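PDB 4A35: mitochondrial enolase superfamily member 1, which catalyses the magnesium-dependent dehydration of L-fuconate to 2-keto-3-deoxy-L-fuconate, a step in the breakdown of L-fucose. Local coordinates for residues R94-D99 / L114-V119; T63-C68 / K109-L114; A122-W127 / S335-L340. All coordinates share one frame; numbering follows the deposited sequence. Where two conformers were deposited one is given.

Contact 1: R94-D99 / L114-V119; sequences RQLTSD and LATAAV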
# COMPACT_ATOMS: atom_id res chain seq x y z
N ARG A 94 0.76 11.96 12.72
CA ARG A 94 -0.63 11.50 12.61
C ARG A 94 -1.43 12.38 11.59
O ARG A 94 -2.26 11.86 10.86
CB ARG A 94 -1.31 11.49 14.00
CG ARG A 94 -2.75 11.01 14.02
CD ARG A 94 -2.90 9.51 13.76
NE ARG A 94 -2.29 8.70 14.81
CZ ARG A 94 -2.87 8.42 15.97
NH1 ARG A 94 -4.10 8.86 16.22
NH2 ARG A 94 -2.25 7.70 16.88
N GLN A 95 -1.18 13.68 11.55
CA GLN A 95 -1.94 14.53 10.61
C GLN A 95 -1.57 14.22 9.14
O GLN A 95 -2.47 14.12 8.29
CB GLN A 95 -1.76 16.02 10.92
CG GLN A 95 -2.58 16.91 9.99
CD GLN A 95 -4.10 16.70 9.94
OE1 GLN A 95 -4.65 15.77 9.25
NE2 GLN A 95 -4.79 17.74 10.44
N LEU A 96 -0.27 13.97 8.86
CA LEU A 96 0.17 13.60 7.52
C LEU A 96 -0.33 12.21 7.09
O LEU A 96 -0.69 12.03 5.92
CB LEU A 96 1.69 13.60 7.39
CG LEU A 96 2.41 14.96 7.46
CD1 LEU A 96 3.85 14.82 6.99
CD2 LEU A 96 1.72 16.01 6.61
N THR A 97 -0.25 11.22 8.02
CA THR A 97 -0.51 9.79 7.69
C THR A 97 -1.97 9.35 7.94
O THR A 97 -2.35 8.26 7.48
CB THR A 97 0.46 8.89 8.52
OG1 THR A 97 0.19 9.13 9.89
CG2 THR A 97 1.93 9.08 8.17
N SER A 98 -2.73 10.12 8.75
CA SER A 98 -4.13 9.82 9.03
C SER A 98 -5.00 11.04 8.73
O SER A 98 -5.96 11.33 9.46
CB SER A 98 -4.32 9.32 10.46
OG SER A 98 -5.54 8.60 10.56
N ASP A 99 -4.69 11.74 7.62
CA ASP A 99 -5.55 12.85 7.15
C ASP A 99 -6.95 12.22 6.84
O ASP A 99 -6.98 11.20 6.17
CB ASP A 99 -4.90 13.49 5.91
CG ASP A 99 -5.73 14.58 5.25
OD1 ASP A 99 -6.81 14.26 4.72
OD2 ASP A 99 -5.27 15.73 5.19
N LEU A 114 5.16 7.40 0.45
CA LEU A 114 6.42 7.88 -0.15
C LEU A 114 6.48 9.42 -0.09
O LEU A 114 7.49 9.99 0.37
CB LEU A 114 6.49 7.42 -1.62
CG LEU A 114 6.60 5.88 -1.82
CD1 LEU A 114 6.75 5.57 -3.28
CD2 LEU A 114 7.85 5.30 -1.10
N ALA A 115 5.35 10.08 -0.42
CA ALA A 115 5.27 11.52 -0.35
C ALA A 115 5.44 12.00 1.10
O ALA A 115 6.12 12.99 1.35
CB ALA A 115 3.94 12.02 -0.93
N THR A 116 4.77 11.33 2.05
CA THR A 116 4.89 11.66 3.47
C THR A 116 6.37 11.55 3.92
O THR A 116 6.89 12.46 4.63
CB THR A 116 4.01 10.70 4.34
OG1 THR A 116 2.63 10.87 4.00
CG2 THR A 116 4.23 10.92 5.84
N ALA A 117 7.09 10.49 3.45
CA ALA A 117 8.50 10.31 3.83
C ALA A 117 9.35 11.47 3.29
O ALA A 117 10.18 12.00 4.04
CB ALA A 117 9.06 8.95 3.32
N ALA A 118 9.05 11.95 2.08
CA ALA A 118 9.80 13.05 1.46
C ALA A 118 9.63 14.36 2.26
O ALA A 118 10.62 15.06 2.53
CB ALA A 118 9.36 13.24 0.00
N VAL A 119 8.39 14.66 2.69
CA VAL A 119 8.07 15.87 3.47
C VAL A 119 8.74 15.76 4.84
O VAL A 119 9.44 16.70 5.28
CB VAL A 119 6.53 16.06 3.56
CG1 VAL A 119 6.16 17.11 4.61
CG2 VAL A 119 5.94 16.42 2.18

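Contact 2: T63-C68 / K109-L114; sequences TEVVVC and KGVVHL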
# COMPACT_ATOMS: atom_id res chain seq x y z
N THR A 63 7.28 9.07 -10.59
CA THR A 63 7.81 10.13 -9.74
C THR A 63 6.85 11.33 -9.75
O THR A 63 6.65 11.94 -8.71
CB THR A 63 9.24 10.58 -10.19
OG1 THR A 63 10.13 9.44 -10.23
CG2 THR A 63 9.83 11.60 -9.19
N GLU A 64 6.24 11.64 -10.93
CA GLU A 64 5.28 12.75 -11.06
C GLU A 64 4.03 12.50 -10.14
O GLU A 64 3.42 13.46 -9.66
CB GLU A 64 4.90 12.97 -12.53
CG GLU A 64 3.89 11.97 -13.12
CD GLU A 64 4.39 10.59 -13.51
OE1 GLU A 64 5.52 10.22 -13.12
OE2 GLU A 64 3.57 9.82 -14.08
N VAL A 65 3.64 11.21 -9.92
CA VAL A 65 2.50 10.88 -9.04
C VAL A 65 2.85 11.22 -7.56
O VAL A 65 2.03 11.78 -6.79
CB VAL A 65 2.05 9.40 -9.25
CG1 VAL A 65 0.82 9.09 -8.40
CG2 VAL A 65 1.78 9.08 -10.73
N VAL A 66 4.08 10.86 -7.16
CA VAL A 66 4.64 11.18 -5.83
C VAL A 66 4.67 12.73 -5.65
O VAL A 66 4.21 13.25 -4.61
CB VAL A 66 6.02 10.52 -5.60
CG1 VAL A 66 6.62 10.94 -4.27
CG2 VAL A 66 5.92 8.98 -5.70
N VAL A 67 5.21 13.47 -6.65
CA VAL A 67 5.24 14.94 -6.65
C VAL A 67 3.81 15.47 -6.39
O VAL A 67 3.61 16.32 -5.53
CB VAL A 67 5.89 15.51 -7.95
CG1 VAL A 67 5.63 17.02 -8.08
CG2 VAL A 67 7.39 15.21 -7.97
N CYS A 68 2.80 14.92 -7.10
CA CYS A 68 1.39 15.30 -6.91
C CYS A 68 0.94 15.13 -5.45
O CYS A 68 0.27 16.00 -4.87
CB CYS A 68 0.51 14.47 -7.84
SG CYS A 68 -1.17 15.12 -7.99
N LYS A 109 0.67 3.65 2.89
CA LYS A 109 1.26 2.73 1.91
C LYS A 109 1.26 3.38 0.53
O LYS A 109 0.44 4.24 0.25
CB LYS A 109 0.50 1.39 1.86
CG LYS A 109 -0.93 1.52 1.32
CD LYS A 109 -1.75 0.19 1.52
CE LYS A 109 -2.06 -0.10 2.98
NZ LYS A 109 -3.17 -1.08 3.05
N GLY A 110 2.12 2.90 -0.34
CA GLY A 110 2.17 3.42 -1.68
C GLY A 110 2.57 4.89 -1.76
O GLY A 110 3.31 5.43 -0.90
N VAL A 111 2.03 5.54 -2.80
CA VAL A 111 2.35 6.93 -3.17
C VAL A 111 2.24 7.89 -1.99
O VAL A 111 3.17 8.68 -1.73
CB VAL A 111 1.49 7.41 -4.35
CG1 VAL A 111 1.54 8.95 -4.47
CG2 VAL A 111 1.97 6.75 -5.64
N VAL A 112 1.14 7.80 -1.26
CA VAL A 112 0.88 8.79 -0.20
C VAL A 112 1.95 8.68 0.92
O VAL A 112 2.38 9.71 1.44
CB VAL A 112 -0.58 8.71 0.36
CG1 VAL A 112 -0.79 7.44 1.21
CG2 VAL A 112 -0.96 9.99 1.14
N HIS A 113 2.44 7.46 1.19
CA HIS A 113 3.47 7.27 2.24
C HIS A 113 4.85 7.69 1.74
O HIS A 113 5.65 8.27 2.50
CB HIS A 113 3.46 5.85 2.78
CG HIS A 113 3.75 5.78 4.25
ND1 HIS A 113 3.06 6.57 5.16
CD2 HIS A 113 4.54 4.91 4.94
CE1 HIS A 113 3.56 6.26 6.35
NE2 HIS A 113 4.40 5.22 6.26
N LEU A 114 5.16 7.40 0.45
CA LEU A 114 6.42 7.88 -0.15
C LEU A 114 6.48 9.42 -0.09
O LEU A 114 7.49 9.99 0.37
CB LEU A 114 6.49 7.42 -1.62
CG LEU A 114 6.60 5.88 -1.82
CD1 LEU A 114 6.75 5.57 -3.28
CD2 LEU A 114 7.85 5.30 -1.10

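Contact 3: A122-W127 / S335-L340; sequences AVWDLW and SVNENL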
# COMPACT_ATOMS: atom_id res chain seq x y z
N ALA A 122 12.49 16.28 4.83
CA ALA A 122 12.85 17.68 4.75
C ALA A 122 12.74 18.36 6.16
O ALA A 122 13.59 19.17 6.54
CB ALA A 122 11.97 18.39 3.69
N VAL A 123 11.75 17.96 6.97
CA VAL A 123 11.61 18.56 8.31
C VAL A 123 12.76 18.09 9.23
O VAL A 123 13.34 18.91 9.95
CB VAL A 123 10.20 18.23 8.91
CG1 VAL A 123 10.09 18.71 10.36
CG2 VAL A 123 9.07 18.86 8.07
N TRP A 124 13.12 16.78 9.19
CA TRP A 124 14.26 16.25 10.00
C TRP A 124 15.56 16.94 9.57
O TRP A 124 16.36 17.33 10.42
CB TRP A 124 14.37 14.73 9.85
CG TRP A 124 13.38 14.02 10.73
CD1 TRP A 124 12.14 13.56 10.40
CD2 TRP A 124 13.54 13.78 12.14
NE1 TRP A 124 11.49 13.08 11.51
CE2 TRP A 124 12.37 13.11 12.57
CE3 TRP A 124 14.60 13.99 13.05
CZ2 TRP A 124 12.20 12.70 13.90
CZ3 TRP A 124 14.46 13.51 14.36
CH2 TRP A 124 13.27 12.88 14.77
N ASP A 125 15.74 17.16 8.25
CA ASP A 125 16.96 17.85 7.75
C ASP A 125 17.03 19.26 8.30
O ASP A 125 18.05 19.65 8.90
CB ASP A 125 16.98 17.87 6.21
CG ASP A 125 18.24 18.53 5.64
OD1 ASP A 125 19.38 18.07 5.99
OD2 ASP A 125 18.09 19.46 4.81
N LEU A 126 15.91 19.98 8.22
CA LEU A 126 15.81 21.34 8.72
C LEU A 126 16.09 21.43 10.23
O LEU A 126 16.90 22.27 10.67
CB LEU A 126 14.42 21.88 8.39
CG LEU A 126 14.09 23.30 8.88
CD1 LEU A 126 15.12 24.36 8.37
CD2 LEU A 126 12.65 23.68 8.47
N TRP A 127 15.44 20.57 11.00
CA TRP A 127 15.59 20.54 12.45
C TRP A 127 17.07 20.27 12.82
O TRP A 127 17.67 21.03 13.60
CB TRP A 127 14.65 19.44 13.04
CG TRP A 127 14.66 19.34 14.54
CD1 TRP A 127 15.14 20.27 15.43
CD2 TRP A 127 14.17 18.25 15.33
NE1 TRP A 127 14.99 19.81 16.71
CE2 TRP A 127 14.34 18.61 16.69
CE3 TRP A 127 13.49 17.06 15.03
CZ2 TRP A 127 13.96 17.76 17.74
CZ3 TRP A 127 13.08 16.24 16.07
CH2 TRP A 127 13.30 16.60 17.41
N SER A 335 9.55 8.19 7.16
CA SER A 335 10.75 8.96 7.49
C SER A 335 11.43 8.46 8.81
O SER A 335 11.30 7.30 9.19
CB SER A 335 10.39 10.45 7.53
OG SER A 335 11.50 11.34 7.76
N VAL A 336 12.10 9.36 9.52
CA VAL A 336 12.82 9.02 10.73
C VAL A 336 11.82 8.48 11.79
O VAL A 336 12.09 7.45 12.42
CB VAL A 336 13.65 10.25 11.22
CG1 VAL A 336 14.35 9.94 12.56
CG2 VAL A 336 14.69 10.64 10.16
N ASN A 337 10.63 9.11 11.89
CA ASN A 337 9.64 8.74 12.93
C ASN A 337 9.28 7.26 12.88
O ASN A 337 9.43 6.57 13.87
CB ASN A 337 8.38 9.58 12.81
CG ASN A 337 8.65 11.05 12.59
OD1 ASN A 337 9.14 11.46 11.54
ND2 ASN A 337 8.33 11.89 13.56
N GLU A 338 8.85 6.77 11.73
CA GLU A 338 8.45 5.39 11.61
C GLU A 338 9.66 4.45 11.64
O GLU A 338 9.57 3.36 12.24
CB GLU A 338 7.62 5.17 10.38
CG GLU A 338 6.91 3.82 10.47
CD GLU A 338 5.84 3.61 9.41
OE1 GLU A 338 6.04 4.02 8.25
OE2 GLU A 338 4.81 2.97 9.75
N ASN A 339 10.81 4.84 10.99
CA ASN A 339 12.02 4.02 11.08
C ASN A 339 12.43 3.81 12.56
O ASN A 339 12.85 2.70 12.90
CB ASN A 339 13.19 4.66 10.33
CG ASN A 339 13.23 4.16 8.91
OD1 ASN A 339 13.65 3.04 8.64
ND2 ASN A 339 12.66 4.93 8.00
N LEU A 340 12.31 4.85 13.42
CA LEU A 340 12.65 4.71 14.86
C LEU A 340 11.79 3.62 15.52
O LEU A 340 12.33 2.79 16.25
CB LEU A 340 12.44 6.02 15.64
CG LEU A 340 13.47 7.12 15.35
CD1 LEU A 340 12.98 8.47 15.94
CD2 LEU A 340 14.83 6.73 15.93

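Contact 1: R94-D99 / L114-V119
The methyl CG2 of T116 sits between two neighbouring residues of the helix ending at T97. T97 CG2 comes to 3.8 Å of T116 CG2, the two side chains crossing at about a right angle, while L96 CB lies 4.0 Å from the same T116 methyl. L96 and T116 run alongside each other, pointing opposite ways, and the leucine carries on to the next turn of the other helix, where its CD1 meets V119 CG1 at 4.0 Å. T116 and V119 thus present one face of helix 110-131 to the last turn of helix 89-97. With OG1 beside the backbone N (chi1 -63°), the T116 hydroxyl turns back to bond to the carbonyl O of V112, while CG2, anti to that N, faces helix 89-97. T97 OG1 also bonds within its own helix, to Y93 O, but from a different rotation (chi1 61°, between backbone N and carbonyl carbon). Further out, L96 also packs on L120 and H76, and T97 on H113; T116 reaches L73 of helix 63-73. No hydrogen bond crosses between 94-99 and 114-119. With both hydroxyls bonded within their own helices, the threonines meet through carbon, and the buried contact between these segments is apolar.

Contact 2: T63-C68 / K109-L114
V65 and V111 meet through branches set by similar first torsions: in each valine CG1 is anti to the backbone N, at chi1 -177° for V65 and 164° for V111, and CG2 lies beside that nitrogen. V65 thereby puts its CG1 3.8 Å from V111 CG2, the side chains crossing at about a right angle. The other branch of V111 turns to the backbone of helix 63-73, with V111 CG1 3.7 Å from V65 O and 4.1 Å from V66 CA. V111 therefore lies against both the side chain and the main chain of its neighbour, next to the point where V66 and V111 bring their CA atoms to 5.5 Å. One turn on, V66 CG2 makes a looser contact with L114 CD1 at 4.3 Å. All four touching side chains are buried aliphatics, and no hydrogen bond joins the two segments. V66 also packs on T56 and T58 of strand 52-58, which L114 shares through T56, while V65 touches V111 of the second subunit, so the dimer interface adjoins this pair. The short helical segments approach to 8.7 Å between axes and cross at -64°. Two helices packed on one another beside a three-stranded antiparallel sheet belong to the N-terminal capping domain of the mandelate racemase/muconate lactonizing enzyme family within the enolase superfamily.

Contact 3: A122-W127 / S335-L340
W124 reaches from helix 110-131 to the first turn of helix 335-348 and lays its indole against V336. The valine comes over one ring face: V336 CB stands 3.4 Å from the centroid of the W124 five-membered ring, close to its normal, a tight CH-pi contact. V336 CG1 is anti to its backbone N (chi1 176°) and CG2 beside it, which splays the methyls over the bicycle, CG2 on the pyrrole side at 3.7 Å from W124 CG, and CG1 over the benzene side at 3.7 Å from W124 CZ2. W127 CE3, from the same helix as the tryptophan, lies over the opposite face. This is a junction between the two domains of the enolase fold, a helix of the N-terminal capping domain meeting one of the barrel domain, with the short helical segments nearly perpendicular. The indole's polar edge is used as well: W124 NE1 donates to N337 OD1 at 2.9 Å, with an N-H...O angle of 155°. That oxygen lies near the ring plane, but the N-H arrives above the carbonyl plane of the amide, and the two flat groups are turned 69° apart. N337 ND2 bonds to C150 O. S335 OG approaches W124 CD1 obliquely and bonds to N121.

Overall arrangement
Helix 110-131 runs through all three contacts. Its first turn packs on helix 63-73 in contact 2, the following turns on helix 89-97 in contact 1, and its later part on helix 335-348 in contact 3. The centres of contacts 1 and 2 are about 10 Å apart, those of 1 and 3 about 11 Å, and those of 2 and 3 about 17 Å. Contacts 1 and 2 share L114, alternate along the chain and lie within the N-terminal domain; both touch the second subunit. Contact 3 follows them in sequence and ties that domain to the barrel. A probable hydrogen bond from H113 NE2 to E338 OE1 links contacts 2 and 3. Helix 110-131 therefore joins the capping domain's interior, near the second subunit, to the barrel domain.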